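Local coordinates for sugar ABC transporter, periplasmic sugar-binding protein (Caulobacter crescentus, PDB 4IRX) that binds myo-inositol in the periplasm, probably to deliver it to an ABC transporter for uptake, at residues F23-M26 and R27-L30; E31-A34 and A35-G38; L57-A60 and A61-A65; A82-L85 and V86-V90. All coordinates share one frame; numbering follows the deposited sequence. Where two conformers were deposited one is given.

Overall arrangement
From the N terminus, the chain runs from strand 10-15 into helix 21-37, whose first part holds contact 1 and whose end is contact 2; their segments adjoin in sequence. After strand 40-45 comes helix 50-62, closed by contact 3, and after strand 67-70 comes helix 79-87, closed by contact 4. Each contact spans only a helical turn or its end, so the four follow in series, and none nests in or crosses another. Contacts 3 and 4 touch, their centres about 10 Å apart, and join two neighbouring helix ends. Contact 1 lies about 22 Å from contact 3, centre to centre. All four belong to helices that flank one sheet of a Rossmann-like lobe.

Contact 1. Residues F23-M26 and R27-L30; sequences FVAM and RREL
Arg28 folds back over Val24 and Ala25, and its side chain traces a path along one turn of helix. CB rests near Ala25 O, at 3.5 Å, and CG lies 3.6 Å from Val24 O. The chain then bends at chi3 (-76°), which turns the guanidinium back across the helix and lays one of its faces over Ala25 CA and Val24 O, both off centre toward the rim. At the tip, NH1 meets Val24 CG1 at 3.6 Å while NH2 meets Ala25 CB at 3.7 Å; Arg292, a like charge, is close to NH2. Glu29 serves the same turn differently. A water donates to Ala25 O and to Glu29 OE2, while OE1 forms a salt bridge with Arg256; the backbone bond from Glu29 N to Ala25 O is weak. Firmer helical bonds run from Arg27 N to Phe23 O (2.8 Å) and from Leu30 N to Met26 O (3.0 Å). Met26, present as selenomethionine, and Leu30 pack on Phe15 and on helix 251-268, whereas the side chain of Phe23 comes to about 4 Å from the bound myo-inositol. The segment thus has a polar face and a buried face. It belongs to the helix of the beta-alpha-beta unit of strand 10-15, helix 21-37 and strand 40-45, which lies beside the myo-inositol pocket in this type I periplasmic binding fold.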
loop_
_atom_site.group_PDB
_atom_site.type_symbol
_atom_site.label_atom_id
_atom_site.label_comp_id
_atom_site.label_asym_id
_atom_site.label_seq_id
_atom_site.Cartn_x
_atom_site.Cartn_y
_atom_site.Cartn_z
ATOM N N PHE A 23 6.152 4.805 0.647
ATOM C CA PHE A 23 7.052 4.537 -0.480
ATOM C C PHE A 23 8.436 5.179 -0.327
ATOM O O PHE A 23 9.416 4.631 -0.819
ATOM C CB PHE A 23 6.389 4.907 -1.816
ATOM C CG PHE A 23 5.299 3.957 -2.205
ATOM C CD1 PHE A 23 5.604 2.677 -2.595
ATOM C CD2 PHE A 23 3.967 4.310 -2.093
ATOM C CE1 PHE A 23 4.584 1.789 -2.931
ATOM C CE2 PHE A 23 2.947 3.423 -2.436
ATOM C CZ PHE A 23 3.266 2.161 -2.843
ATOM N N VAL A 24 8.519 6.318 0.348
ATOM C CA VAL A 24 9.814 6.875 0.732
ATOM C C VAL A 24 10.574 5.822 1.537
ATOM O O VAL A 24 11.759 5.553 1.284
ATOM C CB VAL A 24 9.643 8.174 1.549
ATOM C CG1 VAL A 24 10.977 8.649 2.083
ATOM C CG2 VAL A 24 9.008 9.270 0.680
ATOM N N ALA A 25 9.901 5.195 2.492
ATOM C CA ALA A 25 10.552 4.176 3.309
ATOM C C ALA A 25 10.944 2.961 2.470
ATOM O O ALA A 25 12.025 2.402 2.646
ATOM C CB ALA A 25 9.671 3.777 4.484
HETATM N N MSE A 26 10.055 2.554 1.551
HETATM C CA MSE A 26 10.351 1.433 0.662
HETATM C C MSE A 26 11.591 1.717 -0.180
HETATM O O MSE A 26 12.440 0.856 -0.342
HETATM C CB MSE A 26 9.149 1.111 -0.246
HETATM C CG MSE A 26 9.375 -0.117 -1.172
HETATM SE SE MSE A 26 7.890 -0.666 -2.282
HETATM C CE MSE A 26 6.804 -1.599 -0.994
ATOM N N ARG A 27 11.707 2.948 -0.688
ATOM C CA ARG A 27 12.870 3.326 -1.484
ATOM C C ARG A 27 14.172 3.193 -0.718
ATOM O O ARG A 27 15.199 2.792 -1.272
ATOM C CB ARG A 27 12.718 4.743 -2.031
ATOM C CG ARG A 27 13.846 5.157 -2.938
ATOM C CD ARG A 27 13.727 6.624 -3.314
ATOM N NE ARG A 27 14.874 7.012 -4.127
ATOM C CZ ARG A 27 14.891 8.082 -4.906
ATOM N NH1 ARG A 27 13.833 8.877 -4.951
ATOM N NH2 ARG A 27 15.971 8.356 -5.631
ATOM N N ARG A 28 14.149 3.494 0.567
ATOM C CA ARG A 28 15.359 3.294 1.372
ATOM C C ARG A 28 15.817 1.839 1.410
ATOM O O ARG A 28 17.016 1.559 1.337
ATOM C CB ARG A 28 15.191 3.827 2.802
ATOM C CG ARG A 28 15.019 5.324 2.859
ATOM C CD ARG A 28 15.123 5.853 4.293
ATOM N NE ARG A 28 13.926 5.588 5.086
ATOM C CZ ARG A 28 12.987 6.495 5.353
ATOM N NH1 ARG A 28 13.098 7.735 4.896
ATOM N NH2 ARG A 28 11.935 6.161 6.084
ATOM N N GLU A 29 14.863 0.915 1.540
ATOM C CA GLU A 29 15.231 -0.497 1.586
ATOM C C GLU A 29 15.717 -0.931 0.215
ATOM O O GLU A 29 16.634 -1.741 0.102
ATOM C CB GLU A 29 14.056 -1.362 2.046
ATOM C CG GLU A 29 13.391 -0.900 3.353
ATOM C CD GLU A 29 14.317 -0.881 4.575
ATOM O OE1 GLU A 29 15.206 -1.738 4.732
ATOM O OE2 GLU A 29 14.114 -0.001 5.438
ATOM N N LEU A 30 15.105 -0.383 -0.828
ATOM C CA LEU A 30 15.534 -0.675 -2.195
ATOM C C LEU A 30 16.991 -0.283 -2.406
ATOM O O LEU A 30 17.762 -1.057 -2.986
ATOM C CB LEU A 30 14.653 0.070 -3.197
ATOM C CG LEU A 30 15.144 0.056 -4.640
ATOM C CD1 LEU A 30 14.909 -1.317 -5.236
ATOM C CD2 LEU A 30 14.377 1.117 -5.440
HETATM O O HOH W 1 12.472 1.817 5.749
#

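Contact 2. Residues E31-A34 and A35-G38; sequences EDEA and AKLG
A chi1 of 168° turns the Asp32 carboxylate toward the next turn, while Lys36 places CG anti to its carbonyl carbon (chi1 -72°) and stretches out from there; the two side chains meet one turn apart. The ammonium NZ reaches OD2 of Asp32 at 2.8 Å, a salt bridge that uses the syn lone pair of that oxygen. Lys36 CE, just behind, lies 3.3 Å from Asp32 OD1, so the methylene chain runs past the second oxygen of the same carboxylate. Glu33 instead bends at chi2 (73°) and crosses Leu37. Its CG and OE2 both touch Leu37 CD1, the latter at 3.7 Å. A water links the two pairs, donating to Glu33 OE1 and accepting from Lys36 NZ. Beneath them, the backbone bond from Lys36 N to Asp32 O measures 3.0 Å. Gly38, with positive phi, leaves helical backbone angles in a Schellman motif, and Gly38 N bonds to Ala35 O at 3.0 Å. On the buried side, Ala34 and Leu37 pack on Leu259 of helix 251-268. That helix also supplies Arg256, a salt-bridge partner of Asp32 OD2 and Glu33 OE1, and Arg260, which pairs with Glu33 OE2. With so many positive groups around two carboxylates, both acids are probably held ionised, and Lys36 near the helix C terminus is likely to be stabilised as a cation.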
loop_
_atom_site.group_PDB
_atom_site.type_symbol
_atom_site.label_atom_id
_atom_site.label_comp_id
_atom_site.label_asym_id
_atom_site.label_seq_id
_atom_site.Cartn_x
_atom_site.Cartn_y
_atom_site.Cartn_z
ATOM N N GLU A 31 17.381 0.900 -1.937
ATOM C CA GLU A 31 18.742 1.371 -2.139
ATOM C C GLU A 31 19.763 0.513 -1.401
ATOM O O GLU A 31 20.850 0.270 -1.928
ATOM C CB GLU A 31 18.880 2.828 -1.728
ATOM C CG GLU A 31 18.154 3.750 -2.677
ATOM C CD GLU A 31 17.981 5.140 -2.110
ATOM O OE1 GLU A 31 18.219 5.329 -0.887
ATOM O OE2 GLU A 31 17.583 6.036 -2.886
ATOM N N ASP A 32 19.423 0.044 -0.189
ATOM C CA ASP A 32 20.306 -0.863 0.566
ATOM C C ASP A 32 20.518 -2.160 -0.199
ATOM O O ASP A 32 21.649 -2.587 -0.467
ATOM C CB ASP A 32 19.732 -1.169 1.959
ATOM C CG ASP A 32 20.452 -2.334 2.661
ATOM O OD1 ASP A 32 21.697 -2.339 2.724
ATOM O OD2 ASP A 32 19.759 -3.286 3.128
ATOM N N GLU A 33 19.403 -2.777 -0.577
ATOM C CA GLU A 33 19.483 -4.042 -1.294
ATOM C C GLU A 33 20.225 -3.889 -2.615
ATOM O O GLU A 33 20.998 -4.770 -2.991
ATOM C CB GLU A 33 18.094 -4.652 -1.494
ATOM C CG GLU A 33 18.108 -6.108 -1.999
ATOM C CD GLU A 33 18.520 -7.154 -0.960
ATOM O OE1 GLU A 33 18.441 -6.892 0.258
ATOM O OE2 GLU A 33 18.932 -8.259 -1.381
ATOM N N ALA A 34 20.033 -2.761 -3.293
ATOM C CA ALA A 34 20.682 -2.567 -4.585
ATOM C C ALA A 34 22.203 -2.527 -4.429
ATOM O O ALA A 34 22.928 -3.159 -5.219
ATOM C CB ALA A 34 20.149 -1.290 -5.262
ATOM N N ALA A 35 22.673 -1.826 -3.397
ATOM C CA ALA A 35 24.097 -1.802 -3.095
ATOM C C ALA A 35 24.611 -3.215 -2.827
ATOM O O ALA A 35 25.580 -3.666 -3.452
ATOM C CB ALA A 35 24.372 -0.890 -1.900
ATOM N N LYS A 36 23.933 -3.934 -1.938
ATOM C CA LYS A 36 24.336 -5.302 -1.600
ATOM C C LYS A 36 24.383 -6.243 -2.790
ATOM O O LYS A 36 25.201 -7.173 -2.835
ATOM C CB LYS A 36 23.383 -5.896 -0.593
ATOM C CG LYS A 36 23.523 -5.325 0.783
ATOM C CD LYS A 36 22.309 -5.721 1.590
ATOM C CE LYS A 36 22.567 -5.486 3.053
ATOM N NZ LYS A 36 21.290 -5.579 3.793
ATOM N N LEU A 37 23.500 -6.029 -3.757
ATOM C CA LEU A 37 23.435 -6.916 -4.910
ATOM C C LEU A 37 24.354 -6.453 -6.047
ATOM O O LEU A 37 24.425 -7.123 -7.077
ATOM C CB LEU A 37 21.990 -7.044 -5.413
ATOM C CG LEU A 37 21.060 -7.678 -4.404
ATOM C CD1 LEU A 37 19.643 -7.710 -4.977
ATOM C CD2 LEU A 37 21.553 -9.074 -4.054
ATOM N N GLY A 38 25.004 -5.305 -5.881
ATOM C CA GLY A 38 25.858 -4.767 -6.923
ATOM C C GLY A 38 25.093 -4.353 -8.152
ATOM O O GLY A 38 25.593 -4.460 -9.271
HETATM O O HOH W 2 19.691 -7.580 2.706
#

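Contact 3. Residues L57-A60 and A61-A65; sequences LQAA and AVQGA
The carboxamide of Gln63 runs past the carbonyl of Ala59, and the carbonyl of Ala60 receives Ala65 N from a direction tilted 30° from its plane; these flat groups meet where the helix ends. The Ala65 N to Ala60 O bond is 3.0 Å long, and Ala60 O takes a weak second one from Gln63 N. Ala59 O accepts from Gln63 N at 3.0 Å. The Gln63 side chain then runs extended past the same oxygen: with CG anti to the carbonyl carbon (chi1 -62°), CG sits 3.4 Å from Ala59 O and CD 3.9 Å away. Val62 approaches the preceding turn, its CG2 3.4 Å from Gln58 O. At Gly64 a positive phi (106°) turns the chain out of the helix. Gly64 N bonds to Ala61 O at 3.1 Å, and with the Ala65-to-Ala60 bond this makes a Schellman motif, Gly64 being the C-prime residue. Beyond it, Ala65 turns back so that its CB meets Ala60 CB at 4.0 Å, an apolar touch across the close of the helix. Ala60 and Ala65 both rest on Val12 of strand 10-15, and Leu57 reaches Ser14 of that strand and Leu78. Ala61 lies against Gln88 and Val90, so the end of helix 50-62 lies on the sheet and alongside the end of helix 79-87.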
loop_
_atom_site.group_PDB
_atom_site.type_symbol
_atom_site.label_atom_id
_atom_site.label_comp_id
_atom_site.label_asym_id
_atom_site.label_seq_id
_atom_site.Cartn_x
_atom_site.Cartn_y
_atom_site.Cartn_z
ATOM N N LEU A 57 8.353 4.501 -18.508
ATOM C CA LEU A 57 8.575 3.092 -18.808
ATOM C C LEU A 57 8.994 2.886 -20.263
ATOM O O LEU A 57 9.924 2.115 -20.551
ATOM C CB LEU A 57 7.330 2.269 -18.472
ATOM C CG LEU A 57 7.003 2.166 -16.967
ATOM C CD1 LEU A 57 5.869 1.206 -16.734
ATOM C CD2 LEU A 57 8.223 1.730 -16.201
ATOM N N GLN A 58 8.331 3.598 -21.169
ATOM C CA GLN A 58 8.698 3.544 -22.586
ATOM C C GLN A 58 10.136 4.019 -22.786
ATOM O O GLN A 58 10.904 3.402 -23.535
ATOM C CB GLN A 58 7.713 4.370 -23.419
ATOM C CG GLN A 58 6.330 3.719 -23.557
ATOM C CD GLN A 58 5.266 4.696 -24.060
ATOM O OE1 GLN A 58 5.515 5.900 -24.179
ATOM N NE2 GLN A 58 4.076 4.177 -24.356
ATOM N N ALA A 59 10.506 5.099 -22.105
ATOM C CA ALA A 59 11.846 5.636 -22.223
ATOM C C ALA A 59 12.900 4.671 -21.680
ATOM O O ALA A 59 13.975 4.499 -22.272
ATOM C CB ALA A 59 11.929 6.971 -21.528
ATOM N N ALA A 60 12.589 4.027 -20.565
ATOM C CA ALA A 60 13.511 3.064 -19.993
ATOM C C ALA A 60 13.778 1.934 -20.982
ATOM O O ALA A 60 14.928 1.489 -21.123
ATOM C CB ALA A 60 12.959 2.541 -18.653
ATOM N N ALA A 61 12.738 1.493 -21.681
ATOM C CA ALA A 61 12.877 0.416 -22.667
ATOM C C ALA A 61 13.722 0.876 -23.850
ATOM O O ALA A 61 14.630 0.169 -24.279
ATOM C CB ALA A 61 11.520 -0.050 -23.153
ATOM N N VAL A 62 13.439 2.076 -24.347
ATOM C CA VAL A 62 14.242 2.645 -25.443
ATOM C C VAL A 62 15.732 2.707 -25.090
ATOM O O VAL A 62 16.614 2.418 -25.933
ATOM C CB VAL A 62 13.698 4.029 -25.843
ATOM C CG1 VAL A 62 14.676 4.763 -26.738
ATOM C CG2 VAL A 62 12.388 3.836 -26.573
ATOM N N GLN A 63 16.023 3.028 -23.832
ATOM C CA GLN A 63 17.401 3.186 -23.391
ATOM C C GLN A 63 18.050 1.904 -22.866
ATOM O O GLN A 63 19.170 1.949 -22.360
ATOM C CB GLN A 63 17.512 4.326 -22.393
ATOM C CG GLN A 63 17.099 5.686 -23.006
ATOM C CD GLN A 63 17.074 6.804 -21.980
ATOM O OE1 GLN A 63 17.808 6.769 -20.996
ATOM N NE2 GLN A 63 16.201 7.791 -22.193
ATOM N N GLY A 64 17.372 0.767 -23.008
ATOM C CA GLY A 64 18.038 -0.505 -22.786
ATOM C C GLY A 64 17.724 -1.278 -21.522
ATOM O O GLY A 64 18.290 -2.335 -21.301
ATOM N N ALA A 65 16.808 -0.767 -20.706
ATOM C CA ALA A 65 16.380 -1.514 -19.530
ATOM C C ALA A 65 15.894 -2.896 -19.925
ATOM O O ALA A 65 15.150 -3.042 -20.913
ATOM C CB ALA A 65 15.262 -0.756 -18.800
#

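Contact 4. Residues A82-L85 and V86-V90; sequences ADDL and VEQGV
Asp84 and Gln88 stand one turn apart with carboxylate and amide planes turned 46° from each other, and the side chains cross rather than lie flat together. A chi1 of -175° swings the Asp84 carboxylate toward the following turn, and its OD2 comes within 3.4 Å of Gln88 NE2. Lower down, Gln88 CG lies 3.3 Å from Asp84 O. The second pair is apolar and more deeply buried: Leu85 crosses Val90, with CD2 against Val90 CG1 at 3.9 Å. Leu85 was modelled in two conformers; this touch is that of one of them and is doubtful in the other. Val90 is drawn there by its backbone, since its N bonds to Leu85 O at 2.8 Å, the donor lying above the carbonyl plane (37° out of it), and its CB rests 3.4 Å from the same oxygen. Glu87 passes over the preceding turn, CG 3.2 Å from Asp83 O, and a water donates both to that carbonyl and to Glu87 OE2. The carboxylate of Asp83 is held by the backbone N-H groups of Lys103 and Thr104. Gly89, with positive phi, carries the chain out of the helix, and its N bonds to Val86 O at 2.8 Å. Leu85 and Val90 both press on Val68 of strand 67-70 and on Ala61. This is a Schellman ending in the beta-alpha-beta unit of strand 67-70, helix 79-87 and strand 91-95, and it turns the chain into the strand that leads to Asp96 and Arg97 of the myo-inositol pocket.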
loop_
_atom_site.group_PDB
_atom_site.type_symbol
_atom_site.label_atom_id
_atom_site.label_comp_id
_atom_site.label_asym_id
_atom_site.label_seq_id
_atom_site.Cartn_x
_atom_site.Cartn_y
_atom_site.Cartn_z
ATOM N N ALA A 82 2.810 -2.477 -19.841
ATOM C CA ALA A 82 3.478 -3.714 -19.451
ATOM C C ALA A 82 3.544 -4.680 -20.628
ATOM O O ALA A 82 4.608 -5.259 -20.894
ATOM C CB ALA A 82 2.798 -4.341 -18.245
ATOM N N ASP A 83 2.427 -4.836 -21.343
ATOM C CA ASP A 83 2.400 -5.686 -22.531
ATOM C C ASP A 83 3.407 -5.215 -23.579
ATOM O O ASP A 83 4.097 -6.037 -24.189
ATOM C CB ASP A 83 0.999 -5.690 -23.162
ATOM C CG ASP A 83 0.029 -6.609 -22.453
ATOM O OD1 ASP A 83 0.448 -7.428 -21.620
ATOM O OD2 ASP A 83 -1.181 -6.524 -22.743
ATOM N N ASP A 84 3.498 -3.908 -23.792
ATOM C CA ASP A 84 4.426 -3.370 -24.773
ATOM C C ASP A 84 5.867 -3.650 -24.374
ATOM O O ASP A 84 6.676 -4.071 -25.208
ATOM C CB ASP A 84 4.202 -1.871 -24.945
ATOM C CG ASP A 84 5.054 -1.278 -26.046
ATOM O OD1 ASP A 84 5.343 -1.997 -27.028
ATOM O OD2 ASP A 84 5.427 -0.089 -25.930
ATOM N N LEU A 85 6.182 -3.436 -23.098
ATOM C CA LEU A 85 7.529 -3.703 -22.615
ATOM C C LEU A 85 7.898 -5.180 -22.790
ATOM O O LEU A 85 8.999 -5.491 -23.283
ATOM C CB LEU A 85 7.714 -3.238 -21.157
ATOM C CG LEU A 85 8.508 -1.939 -21.018
ATOM C CD1 LEU A 85 7.790 -0.761 -21.657
ATOM C CD2 LEU A 85 8.814 -1.627 -19.549
ATOM N N VAL A 86 6.990 -6.080 -22.425
ATOM C CA VAL A 86 7.245 -7.521 -22.580
ATOM C C VAL A 86 7.482 -7.913 -24.043
ATOM O O VAL A 86 8.428 -8.649 -24.357
ATOM C CB VAL A 86 6.154 -8.391 -21.893
ATOM C CG1 VAL A 86 6.183 -9.827 -22.399
ATOM C CG2 VAL A 86 6.325 -8.346 -20.372
ATOM N N GLU A 87 6.665 -7.369 -24.935
ATOM C CA GLU A 87 6.823 -7.612 -26.365
ATOM C C GLU A 87 8.176 -7.138 -26.919
ATOM O O GLU A 87 8.688 -7.718 -27.879
ATOM C CB GLU A 87 5.629 -7.016 -27.126
ATOM C CG GLU A 87 4.358 -7.822 -26.877
ATOM C CD GLU A 87 3.090 -7.167 -27.404
ATOM O OE1 GLU A 87 3.176 -6.112 -28.075
ATOM O OE2 GLU A 87 2.000 -7.722 -27.137
ATOM N N GLN A 88 8.760 -6.114 -26.295
ATOM C CA GLN A 88 10.087 -5.618 -26.650
ATOM C C GLN A 88 11.193 -6.403 -25.957
ATOM O O GLN A 88 12.367 -6.068 -26.109
ATOM C CB GLN A 88 10.267 -4.182 -26.182
ATOM C CG GLN A 88 9.382 -3.172 -26.808
ATOM C CD GLN A 88 9.704 -1.808 -26.277
ATOM O OE1 GLN A 88 10.859 -1.385 -26.306
ATOM N NE2 GLN A 88 8.698 -1.124 -25.746
ATOM N N GLY A 89 10.832 -7.395 -25.151
ATOM C CA GLY A 89 11.835 -8.168 -24.436
ATOM C C GLY A 89 12.296 -7.554 -23.118
ATOM O O GLY A 89 13.380 -7.867 -22.631
ATOM N N VAL A 90 11.487 -6.666 -22.544
ATOM C CA VAL A 90 11.780 -6.130 -21.211
ATOM C C VAL A 90 10.919 -6.866 -20.210
ATOM O O VAL A 90 9.681 -6.891 -20.346
ATOM C CB VAL A 90 11.470 -4.642 -21.146
ATOM C CG1 VAL A 90 11.789 -4.074 -19.739
ATOM C CG2 VAL A 90 12.253 -3.894 -22.217
HETATM O O HOH W 3 2.658 -8.967 -24.461
#